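PDB 3BRU: transcriptional regulator AcuR from Rhodobacter sphaeroides 2.4.1, which represses transcription of its own operon, probably by binding two operator sequences in the promoter. Local coordinates for residues I36-L40 and A80-Y85; K46-S50 and E136-P141. The contacts are given in a common frame with arbitrary orientation. Numbering follows the deposited sequence.

In the fold
Two contacts in one chain illustrate how a TetR-family repressor joins its DNA-binding head to its helical body. From the N terminus, helix 31-45 supplies residues 36-40 to contact 1, and the loop that follows it supplies residues 46-50 to contact 2. The chain then passes through the predicted helix-turn-helix and enters the long helix 74-97, where residues 80-85 close contact 1 over 39 intervening residues. Contact 2 closes later, when residues 136-141 follow helix 129-135, so the two closures cross instead of nesting. Contact 1 packs helix 31-45 on helix 74-97; contact 2 ties the head to the C-terminal domain. Their centres lie about 15 Å apart, without touching.

Contact 1. Residues I36-L40 and A80-Y85; sequences IRAGL and ALIEAY
Leu81, Leu40 and Ile36 carry most of this interface between two helical segments, whose axes cross almost at right angles (-88°) and approach to 10.1 Å. Leu81, in the mt rotamer (chi1 -64°, chi2 170°), reaches from helix 74-97 to the backbone of the other helix: its CD2 lies 3.5 Å from Ile36 O and its CD1 3.8 Å from Gly39 CA. Gly39 makes that approach possible, since a CB there would collide with Leu81 CD2. The closest CA pair is Ile36 and Leu81, at 6.4 Å. This is the perpendicular packing of the first helix of a TetR-type DNA-binding domain on the long helix that leads into the C-terminal domain. Leu40, also mt, brings CD2 to 3.8 Å from Leu81 O and 4.1 Å from Tyr85 CB, with the same methyl near the plane of the Tyr85 ring, at its edge. Ile36, mm, lies against Leu81 and Ala84: CD1 is 3.9 Å from Leu81 CD2, and CG2 is 3.9 Å from Ala84 CB. No hydrogen bond joins the segments; the side chains that meet are apolar. Away from it, Ala38 packs on Ala59 and Ala60 of helix 53-60, while Ile82 packs against helix 143-167.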
loop_
_atom_site.group_PDB
_atom_site.type_symbol
_atom_site.label_atom_id
_atom_site.label_comp_id
_atom_site.label_asym_id
_atom_site.label_seq_id
_atom_site.Cartn_x
_atom_site.Cartn_y
_atom_site.Cartn_z
ATOM N N ILE A 36 20.041 -11.740 7.870
ATOM C CA ILE A 36 19.423 -10.446 7.631
ATOM C C ILE A 36 19.228 -10.176 6.128
ATOM O O ILE A 36 18.120 -9.782 5.698
ATOM C CB ILE A 36 20.239 -9.351 8.286
ATOM C CG1 ILE A 36 20.232 -9.533 9.817
ATOM C CG2 ILE A 36 19.776 -7.946 7.814
ATOM C CD1 ILE A 36 18.917 -9.170 10.536
ATOM N N ARG A 37 20.293 -10.401 5.345
ATOM C CA ARG A 37 20.258 -10.288 3.890
ATOM C C ARG A 37 19.102 -11.078 3.263
ATOM O O ARG A 37 18.279 -10.514 2.508
ATOM C CB ARG A 37 21.558 -10.783 3.274
ATOM C CG ARG A 37 21.488 -10.842 1.736
ATOM C CD ARG A 37 22.057 -9.586 1.075
ATOM N NE ARG A 37 21.661 -8.326 1.721
ATOM C CZ ARG A 37 20.846 -7.413 1.181
ATOM N NH1 ARG A 37 20.331 -7.615 -0.031
ATOM N NH2 ARG A 37 20.562 -6.285 1.841
ATOM N N ALA A 38 19.057 -12.380 3.549
ATOM C CA ALA A 38 18.035 -13.232 3.035
ATOM C C ALA A 38 16.667 -12.766 3.523
ATOM O O ALA A 38 15.700 -12.873 2.805
ATOM C CB ALA A 38 18.300 -14.679 3.466
ATOM N N GLY A 39 16.578 -12.269 4.759
ATOM C CA GLY A 39 15.331 -11.779 5.294
ATOM C C GLY A 39 14.829 -10.592 4.516
ATOM O O GLY A 39 13.656 -10.594 4.092
ATOM N N LEU A 40 15.699 -9.580 4.337
ATOM C CA LEU A 40 15.396 -8.347 3.594
ATOM C C LEU A 40 15.012 -8.632 2.169
ATOM O O LEU A 40 14.028 -8.064 1.679
ATOM C CB LEU A 40 16.543 -7.327 3.624
ATOM C CG LEU A 40 16.891 -6.721 4.996
ATOM C CD1 LEU A 40 18.180 -5.932 4.967
ATOM C CD2 LEU A 40 15.731 -5.886 5.621
ATOM N N ALA A 80 13.850 -7.693 14.094
ATOM C CA ALA A 80 15.238 -7.418 13.772
ATOM C C ALA A 80 15.374 -6.910 12.342
ATOM O O ALA A 80 16.228 -6.063 12.072
ATOM C CB ALA A 80 16.116 -8.685 13.963
ATOM N N LEU A 81 14.569 -7.450 11.422
ATOM C CA LEU A 81 14.614 -6.992 10.024
ATOM C C LEU A 81 14.107 -5.579 9.888
ATOM O O LEU A 81 14.644 -4.840 9.105
ATOM C CB LEU A 81 13.852 -7.913 9.057
ATOM C CG LEU A 81 14.383 -9.330 8.907
ATOM C CD1 LEU A 81 13.376 -10.175 8.120
ATOM C CD2 LEU A 81 15.758 -9.337 8.262
ATOM N N ILE A 82 13.049 -5.235 10.617
ATOM C CA ILE A 82 12.553 -3.862 10.640
ATOM C C ILE A 82 13.639 -2.902 11.186
ATOM O O ILE A 82 13.896 -1.863 10.582
ATOM C CB ILE A 82 11.254 -3.726 11.476
ATOM C CG1 ILE A 82 10.086 -4.442 10.822
ATOM C CG2 ILE A 82 10.895 -2.263 11.719
ATOM C CD1 ILE A 82 8.975 -4.758 11.858
ATOM N N GLU A 83 14.275 -3.251 12.308
ATOM C CA GLU A 83 15.413 -2.459 12.831
ATOM C C GLU A 83 16.559 -2.342 11.832
ATOM O O GLU A 83 17.189 -1.292 11.741
ATOM C CB GLU A 83 15.919 -3.003 14.162
ATOM C CG GLU A 83 14.921 -2.802 15.275
ATOM C CD GLU A 83 15.150 -3.695 16.524
ATOM O OE1 GLU A 83 15.857 -4.748 16.447
ATOM O OE2 GLU A 83 14.609 -3.332 17.605
ATOM N N ALA A 84 16.811 -3.390 11.054
ATOM C CA ALA A 84 17.914 -3.335 10.069
ATOM C C ALA A 84 17.569 -2.410 8.910
ATOM O O ALA A 84 18.415 -1.620 8.456
ATOM C CB ALA A 84 18.282 -4.745 9.554
ATOM N N TYR A 85 16.325 -2.524 8.443
ATOM C CA TYR A 85 15.779 -1.727 7.357
ATOM C C TYR A 85 15.692 -0.251 7.765
ATOM O O TYR A 85 16.074 0.629 7.011
ATOM C CB TYR A 85 14.418 -2.271 6.938
ATOM C CG TYR A 85 13.900 -1.659 5.661
ATOM C CD1 TYR A 85 14.281 -2.170 4.412
ATOM C CD2 TYR A 85 13.056 -0.556 5.694
ATOM C CE1 TYR A 85 13.798 -1.617 3.222
ATOM C CE2 TYR A 85 12.581 0.024 4.519
ATOM C CZ TYR A 85 12.956 -0.506 3.293
ATOM O OH TYR A 85 12.502 0.089 2.146
#

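Contact 2. Residues K46-S50 and E136-P141; sequences KGYSS and EMGALP
A single carboxylate received by a turn of backbone can join two domains, as Glu136 does here, extending, p at chi1 and t at chi2, to the backbone of 47-49. Residues 46-50 leave helix 31-45 as loop, extended at Gly47 (phi/psi -176/-177) and helical in phi/psi from Tyr48 to Ser50; Glu136 is the first residue to leave helical phi/psi after helix 129-135, and a 3-10 turn leads to extended Leu140 and Pro141. Gly47 lets the acid in close: its CA is 3.5 Å from Glu136 OE1, where a CB would clash. Tyr48 N donates to Glu136 OE1 (3.0 Å), and its t side chain lays the ring obliquely by Leu140 and Pro141, with CE2 4.4 Å from Pro141 CD. Ser49 binds the second oxygen twice, N to Glu136 OE2 at 3.1 Å and OG to OE2 at 2.9 Å; its CA lies 7.0 Å from that of Ala139, the nearest such pair. Ser50 OG also hydrogen-bonds to Ser49 OG of the second subunit, where Ser49 packs on its own counterpart, placing the junction at the dimer interface. Within the chain, Tyr48 stacks edge-to-face with Phe144 of helix 143-167 and touches Leu133 of helix 129-135 and Ala75 of helix 74-97.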
loop_
_atom_site.group_PDB
_atom_site.type_symbol
_atom_site.label_atom_id
_atom_site.label_comp_id
_atom_site.label_asym_id
_atom_site.label_seq_id
_atom_site.Cartn_x
_atom_site.Cartn_y
_atom_site.Cartn_z
ATOM N N LYS A 46 8.340 -10.776 -1.366
ATOM C CA LYS A 46 7.084 -11.454 -1.030
ATOM C C LYS A 46 6.480 -10.729 0.177
ATOM O O LYS A 46 6.042 -9.593 0.061
ATOM C CB LYS A 46 7.301 -12.947 -0.780
ATOM C CG LYS A 46 7.939 -13.614 -1.953
ATOM C CD LYS A 46 7.542 -15.055 -2.116
ATOM C CE LYS A 46 8.492 -15.979 -1.376
ATOM N NZ LYS A 46 7.973 -17.372 -1.431
ATOM N N GLY A 47 6.478 -11.343 1.332
ATOM C CA GLY A 47 6.112 -10.643 2.536
ATOM C C GLY A 47 6.327 -11.629 3.657
ATOM O O GLY A 47 6.785 -12.763 3.426
ATOM N N TYR A 48 5.993 -11.208 4.871
ATOM C CA TYR A 48 6.168 -12.034 6.057
ATOM C C TYR A 48 5.338 -13.328 6.044
ATOM O O TYR A 48 5.909 -14.408 6.252
ATOM C CB TYR A 48 5.867 -11.185 7.277
ATOM C CG TYR A 48 6.029 -11.858 8.602
ATOM C CD1 TYR A 48 7.201 -11.690 9.330
ATOM C CD2 TYR A 48 5.000 -12.649 9.153
ATOM C CE1 TYR A 48 7.349 -12.278 10.586
ATOM C CE2 TYR A 48 5.143 -13.235 10.422
ATOM C CZ TYR A 48 6.323 -13.030 11.127
ATOM O OH TYR A 48 6.538 -13.600 12.353
ATOM N N SER A 49 4.026 -13.225 5.785
ATOM C CA SER A 49 3.124 -14.404 5.737
ATOM C C SER A 49 3.517 -15.498 4.727
ATOM O O SER A 49 3.155 -16.646 4.904
ATOM C CB SER A 49 1.662 -14.016 5.442
ATOM O OG SER A 49 1.230 -12.875 6.163
ATOM N N SER A 50 4.243 -15.114 3.670
ATOM C CA SER A 50 4.620 -15.990 2.559
ATOM C C SER A 50 5.924 -16.732 2.797
ATOM O O SER A 50 6.249 -17.700 2.115
ATOM C CB SER A 50 4.819 -15.132 1.315
ATOM O OG SER A 50 3.723 -15.296 0.451
ATOM N N GLU A 136 0.106 -6.231 5.497
ATOM C CA GLU A 136 -0.339 -7.510 6.072
ATOM C C GLU A 136 -0.482 -7.541 7.603
ATOM O O GLU A 136 -0.511 -8.609 8.210
ATOM C CB GLU A 136 0.518 -8.678 5.573
ATOM C CG GLU A 136 1.960 -8.637 6.001
ATOM C CD GLU A 136 2.858 -9.519 5.104
ATOM O OE1 GLU A 136 3.961 -9.001 4.725
ATOM O OE2 GLU A 136 2.458 -10.697 4.779
HETATM N N MSE A 137 -0.583 -6.365 8.212
HETATM C CA MSE A 137 -0.696 -6.219 9.652
HETATM C C MSE A 137 -1.722 -7.179 10.317
HETATM O O MSE A 137 -1.464 -7.667 11.410
HETATM C CB MSE A 137 -0.975 -4.751 10.004
HETATM C CG MSE A 137 -0.882 -4.425 11.512
HETATM SE SE MSE A 137 0.837 -4.789 12.388
HETATM C CE MSE A 137 0.283 -6.046 13.843
ATOM N N GLY A 138 -2.858 -7.470 9.671
ATOM C CA GLY A 138 -3.832 -8.397 10.247
ATOM C C GLY A 138 -3.261 -9.791 10.545
ATOM O O GLY A 138 -3.789 -10.507 11.413
ATOM N N ALA A 139 -2.187 -10.190 9.846
ATOM C CA ALA A 139 -1.617 -11.529 10.034
ATOM C C ALA A 139 -0.316 -11.533 10.867
ATOM O O ALA A 139 0.316 -12.587 11.033
ATOM C CB ALA A 139 -1.411 -12.226 8.685
ATOM N N LEU A 140 0.053 -10.365 11.404
ATOM C CA LEU A 140 1.304 -10.181 12.127
ATOM C C LEU A 140 1.101 -10.185 13.631
ATOM O O LEU A 140 0.046 -9.795 14.100
ATOM C CB LEU A 140 1.980 -8.858 11.709
ATOM C CG LEU A 140 2.440 -8.790 10.247
ATOM C CD1 LEU A 140 3.190 -7.472 10.027
ATOM C CD2 LEU A 140 3.287 -10.023 9.779
ATOM N N PRO A 141 2.137 -10.597 14.390
ATOM C CA PRO A 141 2.158 -10.480 15.870
ATOM C C PRO A 141 1.931 -9.022 16.260
ATOM O O PRO A 141 2.427 -8.141 15.557
ATOM C CB PRO A 141 3.601 -10.874 16.236
ATOM C CG PRO A 141 4.100 -11.686 15.074
ATOM C CD PRO A 141 3.399 -11.158 13.852
#